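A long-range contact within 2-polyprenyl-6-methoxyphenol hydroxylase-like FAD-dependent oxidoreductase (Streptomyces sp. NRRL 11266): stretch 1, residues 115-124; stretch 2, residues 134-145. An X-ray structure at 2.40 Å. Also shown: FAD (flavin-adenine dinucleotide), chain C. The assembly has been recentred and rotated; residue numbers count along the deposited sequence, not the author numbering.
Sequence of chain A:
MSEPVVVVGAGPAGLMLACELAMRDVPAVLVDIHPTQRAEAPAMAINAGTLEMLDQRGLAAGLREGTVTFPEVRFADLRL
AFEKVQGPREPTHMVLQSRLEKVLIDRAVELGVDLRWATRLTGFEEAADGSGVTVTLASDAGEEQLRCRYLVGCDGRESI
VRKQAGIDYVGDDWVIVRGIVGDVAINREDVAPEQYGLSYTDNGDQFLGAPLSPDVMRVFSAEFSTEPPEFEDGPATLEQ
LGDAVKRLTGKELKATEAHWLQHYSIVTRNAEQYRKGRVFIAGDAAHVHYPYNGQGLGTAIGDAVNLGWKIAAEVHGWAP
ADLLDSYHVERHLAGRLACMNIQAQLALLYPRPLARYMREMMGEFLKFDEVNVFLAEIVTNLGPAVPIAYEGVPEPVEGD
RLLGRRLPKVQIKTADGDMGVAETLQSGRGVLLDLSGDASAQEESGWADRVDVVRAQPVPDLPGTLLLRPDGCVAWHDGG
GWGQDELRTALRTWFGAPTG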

# COMPACT_ATOMS: atom_id res chain seq x y z
N LEU A 115 -15.70 35.20 24.14
CA LEU A 115 -15.16 35.18 22.78
C LEU A 115 -14.71 36.59 22.39
O LEU A 115 -15.47 37.56 22.54
CB LEU A 115 -16.24 34.64 21.83
CG LEU A 115 -15.88 34.20 20.41
CD1 LEU A 115 -17.07 33.54 19.75
CD2 LEU A 115 -15.43 35.39 19.54
N ARG A 116 -13.47 36.71 21.88
CA ARG A 116 -12.82 38.00 21.58
C ARG A 116 -12.30 38.06 20.15
O ARG A 116 -11.14 37.72 19.90
CB ARG A 116 -11.68 38.28 22.52
CG ARG A 116 -11.97 37.93 23.90
CD ARG A 116 -11.10 38.69 24.83
NE ARG A 116 -11.57 38.47 26.18
CZ ARG A 116 -10.81 38.56 27.26
NH1 ARG A 116 -9.53 38.87 27.15
NH2 ARG A 116 -11.33 38.33 28.45
N TRP A 117 -13.12 38.58 19.25
CA TRP A 117 -12.59 38.97 17.95
C TRP A 117 -11.56 40.11 18.11
O TRP A 117 -11.46 40.75 19.17
CB TRP A 117 -13.75 39.37 17.04
CG TRP A 117 -14.88 38.36 17.00
CD1 TRP A 117 -16.10 38.46 17.61
CD2 TRP A 117 -14.87 37.10 16.32
NE1 TRP A 117 -16.86 37.34 17.34
CE2 TRP A 117 -16.12 36.49 16.55
CE3 TRP A 117 -13.93 36.44 15.53
CZ2 TRP A 117 -16.45 35.24 16.03
CZ3 TRP A 117 -14.26 35.19 15.01
CH2 TRP A 117 -15.51 34.61 15.26
N ALA A 118 -10.74 40.31 17.07
CA ALA A 118 -9.77 41.40 17.01
C ALA A 118 -8.82 41.42 18.21
O ALA A 118 -8.44 42.47 18.72
CB ALA A 118 -10.47 42.76 16.86
N THR A 119 -8.44 40.24 18.68
CA THR A 119 -7.51 40.12 19.80
C THR A 119 -6.40 39.14 19.42
O THR A 119 -6.68 38.04 18.95
CB THR A 119 -8.24 39.67 21.08
OG1 THR A 119 -9.36 40.54 21.34
CG2 THR A 119 -7.31 39.75 22.26
N ARG A 120 -5.15 39.56 19.58
CA ARG A 120 -4.01 38.74 19.20
C ARG A 120 -3.23 38.30 20.43
O ARG A 120 -2.98 39.10 21.33
CB ARG A 120 -3.06 39.47 18.25
CG ARG A 120 -1.73 38.74 18.09
CD ARG A 120 -0.67 39.54 17.33
NE ARG A 120 -1.09 39.82 15.97
CZ ARG A 120 -1.09 38.92 14.99
NH1 ARG A 120 -1.50 39.27 13.78
NH2 ARG A 120 -0.69 37.67 15.23
N LEU A 121 -2.83 37.04 20.43
CA LEU A 121 -1.89 36.53 21.41
C LEU A 121 -0.48 36.76 20.90
O LEU A 121 -0.09 36.21 19.86
CB LEU A 121 -2.15 35.05 21.69
CG LEU A 121 -1.33 34.45 22.81
CD1 LEU A 121 -2.22 33.48 23.49
CD2 LEU A 121 -0.13 33.73 22.25
N THR A 122 0.29 37.57 21.62
CA THR A 122 1.66 37.86 21.22
C THR A 122 2.70 36.99 21.92
O THR A 122 3.82 36.87 21.42
CB THR A 122 1.97 39.32 21.48
OG1 THR A 122 1.99 39.55 22.89
CG2 THR A 122 0.87 40.15 20.87
N GLY A 123 2.36 36.40 23.06
CA GLY A 123 3.29 35.50 23.73
C GLY A 123 2.72 34.98 25.03
O GLY A 123 1.57 35.27 25.40
N PHE A 124 3.56 34.22 25.73
CA PHE A 124 3.20 33.56 26.97
C PHE A 124 4.46 33.05 27.65
O PHE A 124 5.47 32.77 26.99
CB PHE A 124 2.24 32.40 26.72
CG PHE A 124 2.89 31.24 26.00
CD1 PHE A 124 3.10 31.30 24.63
CD2 PHE A 124 3.28 30.11 26.69
CE1 PHE A 124 3.70 30.23 23.96
CE2 PHE A 124 3.87 29.04 26.03
CZ PHE A 124 4.08 29.10 24.66
N THR A 134 1.22 32.64 32.21
CA THR A 134 0.86 34.03 31.97
C THR A 134 0.94 34.29 30.48
O THR A 134 1.88 33.85 29.80
CB THR A 134 1.79 34.96 32.75
OG1 THR A 134 1.86 34.52 34.12
CG2 THR A 134 1.31 36.44 32.69
N VAL A 135 -0.07 34.97 29.95
CA VAL A 135 -0.23 35.16 28.52
C VAL A 135 -0.31 36.66 28.25
O VAL A 135 -0.51 37.46 29.16
CB VAL A 135 -1.48 34.40 28.02
CG1 VAL A 135 -2.74 35.16 28.38
CG2 VAL A 135 -1.39 34.11 26.57
N THR A 136 -0.08 37.05 27.00
CA THR A 136 -0.22 38.46 26.64
C THR A 136 -1.07 38.56 25.38
O THR A 136 -0.82 37.84 24.40
CB THR A 136 1.13 39.17 26.43
OG1 THR A 136 1.55 39.02 25.08
CG2 THR A 136 2.19 38.61 27.35
N LEU A 137 -2.05 39.46 25.42
CA LEU A 137 -3.04 39.68 24.37
C LEU A 137 -2.95 41.12 23.90
O LEU A 137 -2.86 42.03 24.72
CB LEU A 137 -4.46 39.39 24.87
CG LEU A 137 -4.92 37.93 25.03
CD1 LEU A 137 -4.24 37.29 26.20
CD2 LEU A 137 -6.41 37.89 25.24
N ALA A 138 -3.01 41.33 22.58
CA ALA A 138 -2.76 42.63 21.94
C ALA A 138 -4.00 43.11 21.18
O ALA A 138 -4.15 42.85 19.98
CB ALA A 138 -1.54 42.57 21.00
N SER A 139 -4.88 43.83 21.88
CA SER A 139 -6.00 44.52 21.28
C SER A 139 -5.57 45.93 20.85
O SER A 139 -4.42 46.35 21.07
CB SER A 139 -7.17 44.57 22.25
OG SER A 139 -8.39 44.92 21.61
N ASP A 140 -6.49 46.66 20.22
CA ASP A 140 -6.24 48.07 19.91
C ASP A 140 -5.99 48.86 21.18
O ASP A 140 -5.10 49.73 21.21
CB ASP A 140 -7.41 48.67 19.14
CG ASP A 140 -7.90 47.79 18.02
OD1 ASP A 140 -7.75 46.54 18.12
OD2 ASP A 140 -8.42 48.34 17.03
N ALA A 141 -6.75 48.58 22.23
CA ALA A 141 -6.66 49.34 23.47
C ALA A 141 -5.26 49.30 24.05
O ALA A 141 -4.73 50.33 24.48
CB ALA A 141 -7.67 48.79 24.48
N GLY A 142 -4.64 48.12 24.07
CA GLY A 142 -3.30 47.97 24.59
C GLY A 142 -2.83 46.53 24.61
O GLY A 142 -2.91 45.83 23.60
N GLU A 143 -2.32 46.09 25.76
CA GLU A 143 -1.81 44.73 25.93
C GLU A 143 -2.24 44.24 27.31
O GLU A 143 -1.69 44.68 28.33
CB GLU A 143 -0.30 44.65 25.78
CG GLU A 143 0.16 44.48 24.36
CD GLU A 143 1.62 44.07 24.27
OE1 GLU A 143 2.34 44.21 25.28
OE2 GLU A 143 2.04 43.59 23.19
N GLU A 144 -3.22 43.33 27.35
CA GLU A 144 -3.51 42.63 28.58
C GLU A 144 -2.51 41.51 28.76
O GLU A 144 -2.16 40.80 27.81
CB GLU A 144 -4.93 42.08 28.60
CG GLU A 144 -5.52 42.12 30.02
CD GLU A 144 -6.41 40.93 30.33
OE1 GLU A 144 -6.45 40.52 31.50
OE2 GLU A 144 -7.07 40.42 29.40
N GLN A 145 -2.02 41.37 29.98
CA GLN A 145 -1.10 40.30 30.35
C GLN A 145 -1.93 39.35 31.24
O GLN A 145 -1.98 39.52 32.46
CB GLN A 145 0.13 40.91 31.06
CG GLN A 145 1.46 40.21 30.82
CD GLN A 145 2.36 40.23 32.03
OE1 GLN A 145 2.00 39.70 33.09
NE2 GLN A 145 3.52 40.86 31.91
PA FAD C . -7.70 27.55 11.25
O1A FAD C . -8.92 27.21 10.42
O2A FAD C . -6.57 27.93 10.30
O5B FAD C . -8.06 28.66 12.42
C5B FAD C . -7.02 29.25 13.18
C4B FAD C . -7.53 30.62 13.74
O4B FAD C . -6.70 31.18 14.58
C3B FAD C . -7.67 31.64 12.58
O3B FAD C . -8.81 32.36 12.78
C2B FAD C . -6.43 32.54 12.73
O2B FAD C . -6.70 33.80 12.00
C1B FAD C . -6.39 32.70 14.02
N9A FAD C . -5.10 33.05 14.59
C8A FAD C . -3.89 32.64 14.15
N7A FAD C . -2.96 33.13 15.00
C5A FAD C . -3.61 33.82 15.97
C6A FAD C . -3.16 34.52 17.09
N6A FAD C . -1.90 34.86 17.74
N1A FAD C . -4.03 35.13 17.90
C2A FAD C . -5.36 35.06 17.65
N3A FAD C . -5.79 34.36 16.56
C4A FAD C . -4.93 33.75 15.73
N1 FAD C . -11.19 21.22 5.33
C2 FAD C . -12.16 20.15 4.98
O2 FAD C . -12.69 19.50 5.82
N3 FAD C . -12.47 19.90 3.55
C4 FAD C . -11.82 20.71 2.52
O4 FAD C . -12.05 20.54 1.37
C4X FAD C . -10.84 21.79 2.91
N5 FAD C . -10.23 22.55 1.84
C5X FAD C . -9.25 23.61 2.19
C6 FAD C . -8.65 24.33 1.16
C7 FAD C . -7.74 25.34 1.45
C7M FAD C . -7.27 25.95 0.14
C8 FAD C . -7.39 25.64 2.78
C8M FAD C . -6.37 26.76 3.01
C9 FAD C . -7.98 24.91 3.83
C9A FAD C . -8.92 23.88 3.54
N10 FAD C . -9.55 23.08 4.66
C10 FAD C . -10.52 22.04 4.30
C1' FAD C . -9.22 23.41 6.06
C2' FAD C . -8.65 22.32 6.98
O2' FAD C . -9.64 21.50 7.49
C3' FAD C . -8.03 22.95 8.22
O3' FAD C . -7.31 21.95 8.87
C4' FAD C . -9.03 23.49 9.26
O4' FAD C . -9.89 24.49 8.78
C5' FAD C . -8.13 24.13 10.33
O5' FAD C . -8.83 24.31 11.53
P FAD C . -8.11 25.09 12.80
O1P FAD C . -9.18 25.71 13.67
O2P FAD C . -7.14 24.23 13.59
O3P FAD C . -7.15 26.24 12.10

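An antiparallel strand pair is a ladder of backbone hydrogen bonds, and a beta bulge shows how that ladder absorbs an extra residue without breaking. Residues 115-124 and 134-145 of this FAD-dependent oxidoreductase illustrate the principle.

The CA-to-CB bond of Arg-116, near the start of the first stretch, points toward the second stretch, and the rest of its side chain is largely extended (chi2 and chi3 both t). Arg-116 NH1 forms a long salt bridge to Glu-144 OE2 at 3.7 Å, with the carboxylate oxygen at the edge of the guanidinium, and Arg-116 NH1 also lies 3.8 Å from Leu-137 CD2. After the turn, Thr-119 OG1 donates to Trp-117 O at 3.0 Å, while Thr-119 CG2 packs on Leu-137 CD2 at 3.6 Å.

At Arg-120 the ladder is uneven: Ala-138 N donates to Arg-120 O over a short 2.6 Å, whereas the return bond from Arg-120 N to Ala-138 O is weak at 3.5 Å. Leu-121 follows, opposite Leu-137 in a non-hydrogen-bonded pair. Its amide and carbonyl are thus free of the partner strand, and both meet the adenine of FAD through weak bonds: Leu-121 N to FAD N1A at 3.4 Å, and FAD N6A to Leu-121 O at 3.1 Å. Leu-121 CD1 also packs against Val-135 CG2 at 3.3 Å.

The bulge comes next. Between Leu-121 and Gly-123 the register shifts by one, so two residues address Thr-136: Thr-122 N donates to Thr-136 O at 3.0 Å, and Thr-136 N donates to Gly-123 O at 2.9 Å. Thr-122 CG2 also lies 3.4 Å from Ala-138 CB.

Beyond the bulge, Phe-124 pairs with Val-135. Phe-124 CA makes a CA-H...O contact with Thr-134 O at 3.1 Å, and Phe-124 CB lies 4.0 Å from Val-135 CG2, on the same sheet face as Leu-121 and Leu-137.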